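Local coordinates for GTP-binding protein (Thermus thermophilus, PDB 2DBY) that binds guanine nucleotide, is probably an ATPase of the Obg family, and is thought to associate with the 70S ribosome and its 50S subunit, at residues Ala281-Lys293 with Asp353-Leu365. Sequence-based numbering, arbitrary orientation.
Sequences ALDLLTFFTAGEK and DYEVQDGDVIYVL. With FMT (formic acid), chain D.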
loop_
_atom_site.group_PDB
_atom_site.type_symbol
_atom_site.label_atom_id
_atom_site.label_comp_id
_atom_site.label_asym_id
_atom_site.label_seq_id
_atom_site.Cartn_x
_atom_site.Cartn_y
_atom_site.Cartn_z
ATOM N N ALA A 281 2.651 3.099 1.317
ATOM C CA ALA A 281 2.020 2.950 2.628
ATOM C C ALA A 281 2.189 1.536 3.150
ATOM O O ALA A 281 2.397 1.324 4.359
ATOM C CB ALA A 281 0.522 3.300 2.541
ATOM N N LEU A 282 2.093 0.561 2.255
ATOM C CA LEU A 282 2.222 -0.842 2.633
ATOM C C LEU A 282 3.699 -1.261 2.757
ATOM O O LEU A 282 3.996 -2.423 3.055
ATOM C CB LEU A 282 1.498 -1.743 1.616
ATOM C CG LEU A 282 -0.029 -1.564 1.553
ATOM C CD1 LEU A 282 -0.639 -2.355 0.381
ATOM C CD2 LEU A 282 -0.632 -2.004 2.863
ATOM N N ASP A 283 4.601 -0.305 2.533
ATOM C CA ASP A 283 6.060 -0.515 2.602
ATOM C C ASP A 283 6.510 -1.641 1.680
ATOM O O ASP A 283 7.252 -2.536 2.083
ATOM C CB ASP A 283 6.479 -0.852 4.031
ATOM C CG ASP A 283 7.966 -0.641 4.272
ATOM O OD1 ASP A 283 8.474 -1.176 5.279
ATOM O OD2 ASP A 283 8.627 0.064 3.470
ATOM N N LEU A 284 6.087 -1.573 0.425
ATOM C CA LEU A 284 6.404 -2.631 -0.521
ATOM C C LEU A 284 7.478 -2.258 -1.521
ATOM O O LEU A 284 7.787 -1.080 -1.716
ATOM C CB LEU A 284 5.138 -3.005 -1.283
ATOM C CG LEU A 284 3.945 -3.359 -0.399
ATOM C CD1 LEU A 284 2.718 -3.553 -1.285
ATOM C CD2 LEU A 284 4.264 -4.624 0.405
ATOM N N LEU A 285 8.052 -3.282 -2.146
ATOM C CA LEU A 285 9.053 -3.067 -3.193
ATOM C C LEU A 285 8.816 -4.087 -4.291
ATOM O O LEU A 285 8.196 -5.137 -4.073
ATOM C CB LEU A 285 10.487 -3.143 -2.636
ATOM C CG LEU A 285 11.009 -4.341 -1.848
ATOM C CD1 LEU A 285 11.441 -5.444 -2.810
ATOM C CD2 LEU A 285 12.206 -3.888 -0.983
ATOM N N THR A 286 9.278 -3.752 -5.493
ATOM C CA THR A 286 9.128 -4.598 -6.655
ATOM C C THR A 286 10.442 -5.274 -7.031
ATOM O O THR A 286 11.483 -4.618 -7.008
ATOM C CB THR A 286 8.734 -3.752 -7.901
ATOM O OG1 THR A 286 7.508 -3.050 -7.642
ATOM C CG2 THR A 286 8.590 -4.635 -9.138
ATOM N N PHE A 287 10.406 -6.575 -7.335
ATOM C CA PHE A 287 11.606 -7.232 -7.876
ATOM C C PHE A 287 11.112 -7.896 -9.161
ATOM O O PHE A 287 9.892 -8.097 -9.336
ATOM C CB PHE A 287 12.264 -8.232 -6.891
ATOM C CG PHE A 287 11.543 -9.541 -6.724
ATOM C CD1 PHE A 287 11.671 -10.556 -7.674
ATOM C CD2 PHE A 287 10.775 -9.782 -5.584
ATOM C CE1 PHE A 287 11.046 -11.796 -7.491
ATOM C CE2 PHE A 287 10.152 -11.011 -5.398
ATOM C CZ PHE A 287 10.284 -12.020 -6.348
ATOM N N PHE A 288 12.026 -8.208 -10.082
ATOM C CA PHE A 288 11.629 -8.776 -11.362
ATOM C C PHE A 288 12.242 -10.128 -11.680
ATOM O O PHE A 288 13.268 -10.489 -11.126
ATOM C CB PHE A 288 12.092 -7.862 -12.532
ATOM C CG PHE A 288 11.623 -6.437 -12.434
ATOM C CD1 PHE A 288 12.422 -5.464 -11.849
ATOM C CD2 PHE A 288 10.377 -6.073 -12.939
ATOM C CE1 PHE A 288 11.982 -4.124 -11.765
ATOM C CE2 PHE A 288 9.924 -4.749 -12.862
ATOM C CZ PHE A 288 10.735 -3.770 -12.272
ATOM N N THR A 289 11.576 -10.865 -12.559
ATOM C CA THR A 289 12.171 -12.080 -13.120
ATOM C C THR A 289 12.158 -11.690 -14.604
ATOM O O THR A 289 11.166 -11.144 -15.109
ATOM C CB THR A 289 11.382 -13.374 -12.822
ATOM O OG1 THR A 289 10.003 -13.241 -13.174
ATOM C CG2 THR A 289 11.535 -13.714 -11.364
ATOM N N ALA A 290 13.254 -11.939 -15.307
ATOM C CA ALA A 290 13.317 -11.509 -16.696
ATOM C C ALA A 290 14.127 -12.453 -17.569
ATOM O O ALA A 290 15.195 -12.915 -17.177
ATOM C CB ALA A 290 13.907 -10.108 -16.771
ATOM N N GLY A 291 13.589 -12.708 -18.754
ATOM C CA GLY A 291 14.223 -13.597 -19.706
ATOM C C GLY A 291 13.457 -13.575 -21.011
ATOM O O GLY A 291 12.453 -12.878 -21.152
ATOM N N GLU A 292 13.907 -14.367 -21.975
ATOM C CA GLU A 292 13.255 -14.385 -23.283
ATOM C C GLU A 292 11.795 -14.799 -23.250
ATOM O O GLU A 292 11.009 -14.394 -24.112
ATOM C CB GLU A 292 14.006 -15.313 -24.238
ATOM C CG GLU A 292 14.000 -14.811 -25.669
ATOM C CD GLU A 292 14.510 -15.834 -26.673
ATOM O OE1 GLU A 292 15.517 -16.520 -26.375
ATOM O OE2 GLU A 292 13.902 -15.942 -27.765
ATOM N N LYS A 293 11.413 -15.610 -22.270
ATOM C CA LYS A 293 10.028 -16.052 -22.216
ATOM C C LYS A 293 9.063 -15.104 -21.527
ATOM O O LYS A 293 7.875 -15.098 -21.847
ATOM C CB LYS A 293 9.930 -17.424 -21.545
ATOM C CG LYS A 293 11.014 -17.687 -20.518
ATOM C CD LYS A 293 11.121 -16.569 -19.490
ATOM C CE LYS A 293 12.496 -16.574 -18.862
ATOM N NZ LYS A 293 13.538 -16.542 -19.928
ATOM N N ASP A 353 20.563 -14.568 3.498
ATOM C CA ASP A 353 20.609 -13.369 4.342
ATOM C C ASP A 353 20.374 -12.068 3.565
ATOM O O ASP A 353 20.235 -10.993 4.154
ATOM C CB ASP A 353 21.987 -13.278 4.981
ATOM C CG ASP A 353 23.101 -13.194 3.929
ATOM O OD1 ASP A 353 23.198 -14.118 3.086
ATOM O OD2 ASP A 353 23.870 -12.206 3.939
ATOM N N TYR A 354 20.354 -12.165 2.241
ATOM C CA TYR A 354 20.187 -10.988 1.392
ATOM C C TYR A 354 18.789 -10.371 1.412
ATOM O O TYR A 354 17.807 -11.059 1.150
ATOM C CB TYR A 354 20.543 -11.349 -0.051
ATOM C CG TYR A 354 20.370 -10.203 -0.997
ATOM C CD1 TYR A 354 21.174 -9.066 -0.894
ATOM C CD2 TYR A 354 19.383 -10.231 -1.987
ATOM C CE1 TYR A 354 21.006 -7.987 -1.745
ATOM C CE2 TYR A 354 19.203 -9.151 -2.853
ATOM C CZ TYR A 354 20.020 -8.032 -2.723
ATOM O OH TYR A 354 19.862 -6.953 -3.557
ATOM N N GLU A 355 18.710 -9.079 1.736
ATOM C CA GLU A 355 17.434 -8.373 1.725
ATOM C C GLU A 355 17.235 -7.822 0.309
ATOM O O GLU A 355 18.072 -7.058 -0.199
ATOM C CB GLU A 355 17.434 -7.231 2.752
ATOM C CG GLU A 355 17.049 -7.704 4.156
ATOM C CD GLU A 355 17.326 -6.678 5.243
ATOM O OE1 GLU A 355 17.010 -5.486 5.047
ATOM O OE2 GLU A 355 17.853 -7.075 6.304
ATOM N N VAL A 356 16.131 -8.212 -0.326
ATOM C CA VAL A 356 15.846 -7.768 -1.686
ATOM C C VAL A 356 15.688 -6.259 -1.759
ATOM O O VAL A 356 15.138 -5.626 -0.854
ATOM C CB VAL A 356 14.579 -8.440 -2.234
ATOM C CG1 VAL A 356 14.295 -7.940 -3.651
ATOM C CG2 VAL A 356 14.767 -9.953 -2.254
ATOM N N GLN A 357 16.169 -5.672 -2.845
ATOM C CA GLN A 357 16.073 -4.231 -3.011
ATOM C C GLN A 357 15.137 -3.945 -4.174
ATOM O O GLN A 357 15.039 -4.739 -5.098
ATOM C CB GLN A 357 17.462 -3.643 -3.296
ATOM C CG GLN A 357 18.436 -3.776 -2.132
ATOM C CD GLN A 357 19.857 -3.381 -2.525
ATOM O OE1 GLN A 357 20.594 -4.170 -3.125
ATOM N NE2 GLN A 357 20.238 -2.147 -2.207
ATOM N N ASP A 358 14.444 -2.816 -4.122
ATOM C CA ASP A 358 13.541 -2.483 -5.197
ATOM C C ASP A 358 14.338 -2.440 -6.511
ATOM O O ASP A 358 15.451 -1.904 -6.557
ATOM C CB ASP A 358 12.903 -1.126 -4.937
ATOM C CG ASP A 358 11.832 -0.806 -5.929
ATOM O OD1 ASP A 358 12.136 -0.185 -6.972
ATOM O OD2 ASP A 358 10.684 -1.192 -5.663
ATOM N N GLY A 359 13.762 -3.025 -7.556
ATOM C CA GLY A 359 14.399 -3.052 -8.868
ATOM C C GLY A 359 15.312 -4.239 -9.130
ATOM O O GLY A 359 15.829 -4.411 -10.246
ATOM N N ASP A 360 15.534 -5.062 -8.117
ATOM C CA ASP A 360 16.394 -6.240 -8.290
ATOM C C ASP A 360 15.779 -7.214 -9.290
ATOM O O ASP A 360 14.559 -7.405 -9.298
ATOM C CB ASP A 360 16.539 -7.002 -6.962
ATOM C CG ASP A 360 17.621 -6.439 -6.061
ATOM O OD1 ASP A 360 18.409 -5.594 -6.526
ATOM O OD2 ASP A 360 17.689 -6.869 -4.882
ATOM N N VAL A 361 16.612 -7.832 -10.130
ATOM C CA VAL A 361 16.126 -8.856 -11.040
ATOM C C VAL A 361 16.754 -10.116 -10.440
ATOM O O VAL A 361 17.958 -10.130 -10.178
ATOM C CB VAL A 361 16.638 -8.675 -12.469
ATOM C CG1 VAL A 361 16.038 -9.757 -13.362
ATOM C CG2 VAL A 361 16.240 -7.284 -12.986
ATOM N N ILE A 362 15.950 -11.158 -10.245
ATOM C CA ILE A 362 16.421 -12.386 -9.602
ATOM C C ILE A 362 16.197 -13.666 -10.398
ATOM O O ILE A 362 15.163 -13.828 -11.072
ATOM C CB ILE A 362 15.706 -12.562 -8.221
ATOM C CG1 ILE A 362 15.973 -11.342 -7.336
ATOM C CG2 ILE A 362 16.184 -13.821 -7.524
ATOM C CD1 ILE A 362 15.088 -11.312 -6.064
ATOM N N TYR A 363 17.180 -14.570 -10.336
ATOM C CA TYR A 363 17.040 -15.885 -10.963
ATOM C C TYR A 363 17.490 -16.861 -9.859
ATOM O O TYR A 363 18.651 -16.844 -9.440
ATOM C CB TYR A 363 17.924 -16.048 -12.208
ATOM C CG TYR A 363 17.573 -17.319 -12.957
ATOM C CD1 TYR A 363 16.397 -17.407 -13.696
ATOM C CD2 TYR A 363 18.372 -18.458 -12.855
ATOM C CE1 TYR A 363 16.019 -18.603 -14.316
ATOM C CE2 TYR A 363 18.004 -19.653 -13.471
ATOM C CZ TYR A 363 16.826 -19.714 -14.196
ATOM O OH TYR A 363 16.448 -20.883 -14.813
ATOM N N VAL A 364 16.565 -17.676 -9.376
ATOM C CA VAL A 364 16.850 -18.600 -8.276
ATOM C C VAL A 364 17.514 -19.900 -8.702
ATOM O O VAL A 364 17.050 -20.581 -9.616
ATOM C CB VAL A 364 15.563 -18.960 -7.506
ATOM C CG1 VAL A 364 15.909 -19.791 -6.265
ATOM C CG2 VAL A 364 14.810 -17.687 -7.112
ATOM N N LEU A 365 18.594 -20.238 -8.007
ATOM C CA LEU A 365 19.339 -21.464 -8.274
ATOM C C LEU A 365 18.792 -22.562 -7.354
ATOM O O LEU A 365 18.988 -22.527 -6.136
ATOM C CB LEU A 365 20.834 -21.208 -8.036
ATOM C CG LEU A 365 21.360 -20.025 -8.867
ATOM C CD1 LEU A 365 22.791 -19.674 -8.482
ATOM C CD2 LEU A 365 21.261 -20.375 -10.347
HETATM C C FMT D . 13.221 -17.416 -11.272
HETATM O O1 FMT D . 14.083 -17.921 -10.588
HETATM O O2 FMT D . 12.454 -18.188 -12.063
HETATM O O HOH W 1 9.455 0.503 -3.367
HETATM O O HOH W 2 8.739 -0.545 -7.448
HETATM O O HOH W 3 14.948 -13.605 -13.835
#
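Phe-288 and Val-361 form the one bridge between strands 284-290 and 360-365, the first and last strands of the ubiquitin-like TGS domain, parallel neighbours of its beta-grasp fold that run in the same sense but splay, their N-to-C directions 49° apart. Backbone bonds carry the pairing: Phe-288 N donates to Asp-360 O (2.8 Å) and Phe-288 O accepts Ile-362 N (2.9 Å). Two residues earlier on each chain, Gly-359 N, within the type II turn 357-360, donates to Thr-286 O (2.8 Å). Where the strands diverge, water 3 links Ala-290 N to Ile-362 O.

Among side chains, Asp-358 extends with CG anti to its backbone N (chi1 -173°), bringing OD2 to Thr-286 N in a nearly straight bond of 2.9 Å that arrives from above the carboxylate plane. Two waters also donate to OD2, while OD1 pairs with Arg-49.

Apolar contacts gather around Val-356, whose CG1 touches Leu-285 CD1 (3.9 Å) and Phe-287 CB; Leu-285 CD2 lies against Val-356 O (3.4 Å). An alanine in place of Leu-285 would lose both methyl branches and is likely to open a gap beside Val-356 CG1 and its carbonyl. Ile-362 CD1 makes a CH-pi contact over one face of the Phe-287 ring, 4.2 Å from the centroid; the ring stacks with Trp-298 outside the segments. Phe-288 leans toward helix 48-57, with Gly-359 O in plane at its ring edge, 3.9 Å from CD1.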